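Local coordinates for possible glutathione S-transferase (Rhodopseudomonas palustris, PDB 3M8N), which probably acts as a glutathione transferase, joining the thiol of glutathione to electrophilic substrates, at residues 4-9 and 16-21; 149-154 and 189-194. One frame throughout, in Å; residues are numbered along the deposited sequence.

Contact 1: residues 4-9 and 16-21; sequences YKLYSM and YKVRLA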
loop_
_atom_site.group_PDB
_atom_site.type_symbol
_atom_site.label_atom_id
_atom_site.label_comp_id
_atom_site.label_asym_id
_atom_site.label_seq_id
_atom_site.Cartn_x
_atom_site.Cartn_y
_atom_site.Cartn_z
ATOM N N TYR A 4 -16.243 -2.410 -17.036
ATOM C CA TYR A 4 -16.152 -1.726 -15.754
ATOM C C TYR A 4 -16.450 -0.288 -15.914
ATOM O O TYR A 4 -16.354 0.259 -17.017
ATOM C CB TYR A 4 -14.739 -1.789 -15.165
ATOM C CG TYR A 4 -13.827 -2.984 -15.429
ATOM C CD1 TYR A 4 -13.718 -4.034 -14.509
ATOM C CD2 TYR A 4 -12.980 -2.988 -16.514
ATOM C CE1 TYR A 4 -12.857 -5.052 -14.726
ATOM C CE2 TYR A 4 -12.150 -3.999 -16.714
ATOM C CZ TYR A 4 -12.075 -5.022 -15.824
ATOM O OH TYR A 4 -11.197 -6.069 -16.127
ATOM N N LYS A 5 -16.815 0.304 -14.790
ATOM C CA LYS A 5 -16.973 1.728 -14.656
ATOM C C LYS A 5 -15.890 2.238 -13.734
ATOM O O LYS A 5 -15.788 1.758 -12.620
ATOM C CB LYS A 5 -18.341 2.046 -14.072
ATOM C CG LYS A 5 -18.793 3.443 -14.400
ATOM C CD LYS A 5 -20.048 3.860 -13.669
ATOM C CE LYS A 5 -21.191 3.005 -13.986
ATOM N NZ LYS A 5 -22.461 3.728 -13.660
ATOM N N LEU A 6 -15.078 3.187 -14.191
ATOM C CA LEU A 6 -14.133 3.882 -13.377
ATOM C C LEU A 6 -14.471 5.349 -13.098
ATOM O O LEU A 6 -14.574 6.176 -13.995
ATOM C CB LEU A 6 -12.741 3.787 -13.993
ATOM C CG LEU A 6 -11.488 4.312 -13.276
ATOM C CD1 LEU A 6 -11.102 3.409 -12.063
ATOM C CD2 LEU A 6 -10.311 4.457 -14.255
ATOM N N TYR A 7 -14.561 5.679 -11.819
ATOM C CA TYR A 7 -14.652 7.053 -11.393
ATOM C C TYR A 7 -13.237 7.527 -11.212
ATOM O O TYR A 7 -12.454 6.922 -10.480
ATOM C CB TYR A 7 -15.430 7.168 -10.093
ATOM C CG TYR A 7 -16.887 6.719 -10.190
ATOM C CD1 TYR A 7 -17.916 7.642 -10.314
ATOM C CD2 TYR A 7 -17.225 5.351 -10.123
ATOM C CE1 TYR A 7 -19.232 7.223 -10.385
ATOM C CE2 TYR A 7 -18.512 4.924 -10.184
ATOM C CZ TYR A 7 -19.516 5.859 -10.328
ATOM O OH TYR A 7 -20.807 5.402 -10.397
ATOM N N SER A 8 -12.911 8.594 -11.925
ATOM C CA SER A 8 -11.529 8.968 -12.188
ATOM C C SER A 8 -11.333 10.458 -12.199
ATOM O O SER A 8 -12.140 11.178 -12.667
ATOM C CB SER A 8 -11.065 8.346 -13.537
ATOM O OG SER A 8 -9.810 8.775 -13.956
HETATM N N MSE A 9 -10.233 10.916 -11.664
HETATM C CA MSE A 9 -9.824 12.255 -11.903
HETATM C C MSE A 9 -8.674 12.291 -12.887
HETATM O O MSE A 9 -7.687 11.616 -12.744
HETATM C CB MSE A 9 -9.410 12.865 -10.587
HETATM C CG MSE A 9 -9.252 14.349 -10.650
HETATM SE SE MSE A 9 -8.728 15.047 -8.902
HETATM C CE MSE A 9 -7.369 16.272 -9.514
ATOM N N TYR A 16 -4.629 7.976 -12.641
ATOM C CA TYR A 16 -3.901 7.673 -13.840
ATOM C C TYR A 16 -3.256 6.295 -13.820
ATOM O O TYR A 16 -3.205 5.648 -14.834
ATOM C CB TYR A 16 -2.854 8.729 -14.112
ATOM C CG TYR A 16 -1.787 8.337 -15.159
ATOM C CD1 TYR A 16 -2.135 8.051 -16.462
ATOM C CD2 TYR A 16 -0.426 8.293 -14.823
ATOM C CE1 TYR A 16 -1.146 7.696 -17.421
ATOM C CE2 TYR A 16 0.553 7.936 -15.777
ATOM C CZ TYR A 16 0.175 7.653 -17.067
ATOM O OH TYR A 16 1.105 7.346 -18.003
ATOM N N LYS A 17 -2.746 5.832 -12.681
ATOM C CA LYS A 17 -2.294 4.426 -12.545
ATOM C C LYS A 17 -3.302 3.401 -13.086
ATOM O O LYS A 17 -2.943 2.503 -13.830
ATOM C CB LYS A 17 -1.969 4.084 -11.091
ATOM C CG LYS A 17 -0.716 4.658 -10.601
ATOM C CD LYS A 17 -0.885 5.181 -9.199
ATOM C CE LYS A 17 -0.892 4.120 -8.291
ATOM N NZ LYS A 17 -0.254 4.695 -7.076
ATOM N N VAL A 18 -4.558 3.541 -12.690
ATOM C CA VAL A 18 -5.573 2.622 -13.052
ATOM C C VAL A 18 -5.918 2.763 -14.520
ATOM O O VAL A 18 -6.075 1.780 -15.200
ATOM C CB VAL A 18 -6.810 2.833 -12.246
ATOM C CG1 VAL A 18 -7.766 1.867 -12.709
ATOM C CG2 VAL A 18 -6.539 2.656 -10.720
ATOM N N ARG A 19 -6.046 3.975 -15.015
ATOM C CA ARG A 19 -6.186 4.164 -16.473
ATOM C C ARG A 19 -5.049 3.563 -17.303
ATOM O O ARG A 19 -5.276 3.048 -18.350
ATOM C CB ARG A 19 -6.247 5.618 -16.787
ATOM C CG ARG A 19 -7.570 6.366 -16.513
ATOM C CD ARG A 19 -7.404 7.763 -17.178
ATOM N NE ARG A 19 -7.422 8.676 -16.097
ATOM C CZ ARG A 19 -6.548 9.563 -15.703
ATOM N NH1 ARG A 19 -5.479 9.896 -16.363
ATOM N NH2 ARG A 19 -6.865 10.159 -14.579
ATOM N N LEU A 20 -3.828 3.635 -16.830
ATOM C CA LEU A 20 -2.674 3.124 -17.523
ATOM C C LEU A 20 -2.766 1.611 -17.607
ATOM O O LEU A 20 -2.607 1.040 -18.700
ATOM C CB LEU A 20 -1.388 3.532 -16.815
ATOM C CG LEU A 20 -0.064 3.101 -17.433
ATOM C CD1 LEU A 20 -0.037 3.504 -18.934
ATOM C CD2 LEU A 20 1.091 3.674 -16.684
ATOM N N ALA A 21 -3.046 0.961 -16.467
ATOM C CA ALA A 21 -3.295 -0.483 -16.429
ATOM C C ALA A 21 -4.399 -0.899 -17.389
ATOM O O ALA A 21 -4.205 -1.815 -18.135
ATOM C CB ALA A 21 -3.605 -0.945 -14.997
#

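Contact 2: residues 149-154 and 189-194; sequences TNDYFA and LRRVEQ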
loop_
_atom_site.group_PDB
_atom_site.type_symbol
_atom_site.label_atom_id
_atom_site.label_comp_id
_atom_site.label_asym_id
_atom_site.label_seq_id
_atom_site.Cartn_x
_atom_site.Cartn_y
_atom_site.Cartn_z
ATOM N N THR A 149 20.676 -3.393 -10.844
ATOM C CA THR A 149 20.766 -4.695 -11.421
ATOM C C THR A 149 19.421 -5.280 -11.875
ATOM O O THR A 149 19.318 -6.490 -12.001
ATOM C CB THR A 149 21.403 -5.624 -10.438
ATOM O OG1 THR A 149 20.596 -5.651 -9.276
ATOM C CG2 THR A 149 22.781 -5.112 -10.044
ATOM N N ASN A 150 18.405 -4.452 -12.140
ATOM C CA ASN A 150 17.097 -4.940 -12.535
ATOM C C ASN A 150 16.483 -4.002 -13.535
ATOM O O ASN A 150 16.605 -2.802 -13.414
ATOM C CB ASN A 150 16.191 -5.037 -11.301
ATOM C CG ASN A 150 16.615 -6.132 -10.345
ATOM O OD1 ASN A 150 16.503 -7.291 -10.656
ATOM N ND2 ASN A 150 17.084 -5.769 -9.177
ATOM N N ASP A 151 15.804 -4.530 -14.539
ATOM C CA ASP A 151 15.113 -3.655 -15.518
ATOM C C ASP A 151 13.701 -3.264 -15.084
ATOM O O ASP A 151 13.165 -2.246 -15.503
ATOM C CB ASP A 151 15.012 -4.330 -16.908
ATOM C CG ASP A 151 16.318 -4.232 -17.735
ATOM O OD1 ASP A 151 17.321 -3.742 -17.200
ATOM O OD2 ASP A 151 16.319 -4.656 -18.913
ATOM N N TYR A 152 13.107 -4.128 -14.273
ATOM C CA TYR A 152 11.751 -3.945 -13.727
ATOM C C TYR A 152 11.729 -4.275 -12.277
ATOM O O TYR A 152 12.587 -5.031 -11.793
ATOM C CB TYR A 152 10.754 -4.856 -14.443
ATOM C CG TYR A 152 10.599 -4.574 -15.917
ATOM C CD1 TYR A 152 9.772 -3.557 -16.361
ATOM C CD2 TYR A 152 11.324 -5.323 -16.867
ATOM C CE1 TYR A 152 9.650 -3.302 -17.705
ATOM C CE2 TYR A 152 11.212 -5.079 -18.212
ATOM C CZ TYR A 152 10.381 -4.079 -18.630
ATOM O OH TYR A 152 10.245 -3.859 -19.995
ATOM N N PHE A 153 10.721 -3.757 -11.580
ATOM C CA PHE A 153 10.721 -3.917 -10.126
ATOM C C PHE A 153 10.493 -5.331 -9.631
ATOM O O PHE A 153 11.094 -5.729 -8.661
ATOM C CB PHE A 153 9.831 -2.885 -9.420
ATOM C CG PHE A 153 10.461 -1.542 -9.338
ATOM C CD1 PHE A 153 11.331 -1.236 -8.304
ATOM C CD2 PHE A 153 10.254 -0.615 -10.316
ATOM C CE1 PHE A 153 11.965 -0.028 -8.260
ATOM C CE2 PHE A 153 10.866 0.558 -10.269
ATOM C CZ PHE A 153 11.724 0.867 -9.251
ATOM N N ALA A 154 9.671 -6.122 -10.298
ATOM C CA ALA A 154 9.433 -7.486 -9.811
ATOM C C ALA A 154 9.476 -8.468 -10.951
ATOM O O ALA A 154 9.010 -8.123 -12.038
ATOM C CB ALA A 154 8.026 -7.555 -9.094
ATOM N N LEU A 189 11.704 4.629 -16.491
ATOM C CA LEU A 189 10.570 5.425 -16.969
ATOM C C LEU A 189 10.389 5.313 -18.427
ATOM O O LEU A 189 9.266 5.162 -18.876
ATOM C CB LEU A 189 10.708 6.912 -16.587
ATOM C CG LEU A 189 10.773 7.281 -15.107
ATOM C CD1 LEU A 189 11.427 8.648 -14.905
ATOM C CD2 LEU A 189 9.374 7.229 -14.542
ATOM N N ARG A 190 11.487 5.406 -19.180
ATOM C CA ARG A 190 11.428 5.273 -20.636
ATOM C C ARG A 190 11.033 3.882 -21.006
ATOM O O ARG A 190 10.303 3.721 -21.936
ATOM C CB ARG A 190 12.743 5.692 -21.354
ATOM C CG ARG A 190 12.962 7.260 -21.433
ATOM C CD ARG A 190 14.268 7.791 -22.206
ATOM N NE ARG A 190 15.509 7.280 -21.596
ATOM C CZ ARG A 190 16.250 7.898 -20.659
ATOM N NH1 ARG A 190 15.933 9.117 -20.209
ATOM N NH2 ARG A 190 17.309 7.280 -20.169
ATOM N N ARG A 191 11.483 2.862 -20.283
ATOM C CA ARG A 191 11.098 1.491 -20.606
ATOM C C ARG A 191 9.593 1.284 -20.469
ATOM O O ARG A 191 8.934 0.690 -21.326
ATOM C CB ARG A 191 11.841 0.611 -19.655
ATOM C CG ARG A 191 11.994 -0.765 -20.056
ATOM C CD ARG A 191 12.844 -1.517 -19.014
ATOM N NE ARG A 191 14.238 -1.134 -19.091
ATOM C CZ ARG A 191 14.967 -0.507 -18.165
ATOM N NH1 ARG A 191 14.501 -0.181 -16.978
ATOM N NH2 ARG A 191 16.227 -0.201 -18.457
ATOM N N VAL A 192 9.032 1.824 -19.412
ATOM C CA VAL A 192 7.601 1.846 -19.204
ATOM C C VAL A 192 6.840 2.586 -20.272
ATOM O O VAL A 192 5.873 2.098 -20.804
ATOM C CB VAL A 192 7.221 2.396 -17.791
ATOM C CG1 VAL A 192 5.735 2.498 -17.670
ATOM C CG2 VAL A 192 7.738 1.469 -16.764
ATOM N N GLU A 193 7.270 3.784 -20.584
ATOM C CA GLU A 193 6.713 4.501 -21.724
ATOM C C GLU A 193 6.791 3.811 -23.099
ATOM O O GLU A 193 6.070 4.195 -23.943
ATOM C CB GLU A 193 7.256 5.924 -21.780
ATOM C CG GLU A 193 7.111 6.619 -20.498
ATOM C CD GLU A 193 8.093 7.672 -20.273
ATOM O OE1 GLU A 193 9.002 7.881 -21.092
ATOM O OE2 GLU A 193 7.971 8.332 -19.246
ATOM N N GLN A 194 7.642 2.806 -23.305
ATOM C CA GLN A 194 7.771 2.227 -24.627
ATOM C C GLN A 194 7.040 0.937 -24.738
ATOM O O GLN A 194 7.120 0.309 -25.812
ATOM C CB GLN A 194 9.208 1.952 -25.102
ATOM C CG GLN A 194 10.264 2.803 -24.535
ATOM C CD GLN A 194 10.720 3.988 -25.362
ATOM O OE1 GLN A 194 10.026 4.995 -25.441
ATOM N NE2 GLN A 194 11.965 3.924 -25.847
#

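Contact 1: residues 4-9 and 16-21
Ser8 OG is gripped by two N-H groups of Arg19. Arg19 NE gives the straighter bond to Ser8 OG, 3.2 Å long with an angle of 167° at the hydrogen, and the oxygen lies in the guanidinium plane; Arg19 NH2 adds a weak second bond to the same oxygen. The small serine hydroxyl thus meets the guanidinium at its edge, while Tyr16 CA sits over one face of that group. Ser8 chi1 of 173° sets OG anti to the backbone N, where it meets Arg19 NE. Arg19 NH2 also makes a weak bond to Gln10 O, so an arginine, with several donors on one flat group, suits this turn between strand and helix. Beside the polar pair, Leu6 CD1 packs on Val18 CG1 at 3.7 Å, and Leu6 CD2 touches the aliphatic Arg19 CG at 4.0 Å; branched apolar side chains fill this buried layer. Strand 4-8 and the helical segment 16-21 run roughly antiparallel, their axes at 147°, within the first two elements of the beta-alpha-beta unit of a thioredoxin-like domain. Strands 29-33 and 57-59 flank strand 4-8, and helix 69-77 packs against Val18 through Ile72.

Contact 2: residues 149-154 and 189-194
Arg191 reaches from its helix to Asp151 and Tyr152, and its CB already heads toward them. CG stands opposite the backbone N, which carries the chain on to the phenol end of Tyr152, with Arg191 CG 3.6 Å from Tyr152 OH. The next atom, Arg191 CD, is set 3.6 Å from Tyr152 CZ and meets the ring obliquely, in an off-centre CH-pi contact. An aromatic ring is a good partner for the slightly polarised methylene next to NE, and a tyrosine can be accommodated here because the residue is only partly buried.

The chain then bends at chi3, and this turns the guanidinium from the ring to Asp151; ring and guanidinium planes stand 71° apart. Here helix 183-193 of the all-helical C-terminal domain, characteristic of glutathione transferases, meets the loop joining helices 129-146 and 160-169. That loop is tied down close by, where Phe153 N bonds to Asp162 OD1 and the Phe153 ring meets Trp188 edge-to-face.

Arg191 NE passes Asp151 CB at 3.9 Å. Beyond it, Asp151 CG stands over one face of the Arg191 guanidinium, offset toward the rim. The carboxylate and guanidinium planes are stacked, only 3° apart. Consequently the long salt bridge from Arg191 NH2 to Asp151 OD1, 3.9 Å, is an attraction of charges, with no N-H aimed at the oxygen. At the tip, Arg191 NH1 makes a weak hydrogen bond to Asp151 O, 2.9 Å long but bent to 118° at the hydrogen. Aspartate suits this exposed position, where a charged carboxylate can probably remain solvated while lying over the arginine.

In the fold
The two contacts follow one another along the chain, contact 1 closing before contact 2 opens, and each belongs to a different domain of the glutathione transferase fold. Contact 1 lies in the thioredoxin-like N-terminal domain; contact 2 sets an inter-helix loop against helix 183-193 in the helical C-terminal domain. Their centres are 21 Å apart and their nearest atoms about 5 Å, without touching. The domains meet close to contact 1, where Lys17 forms a salt bridge with Glu100 of helix 87-117. In this family glutathione binds mainly to the thioredoxin-like domain and the helical domain supplies much of the second-substrate pocket, so contact 1 probably belongs to the core of the former and contact 2 to the surface of the latter.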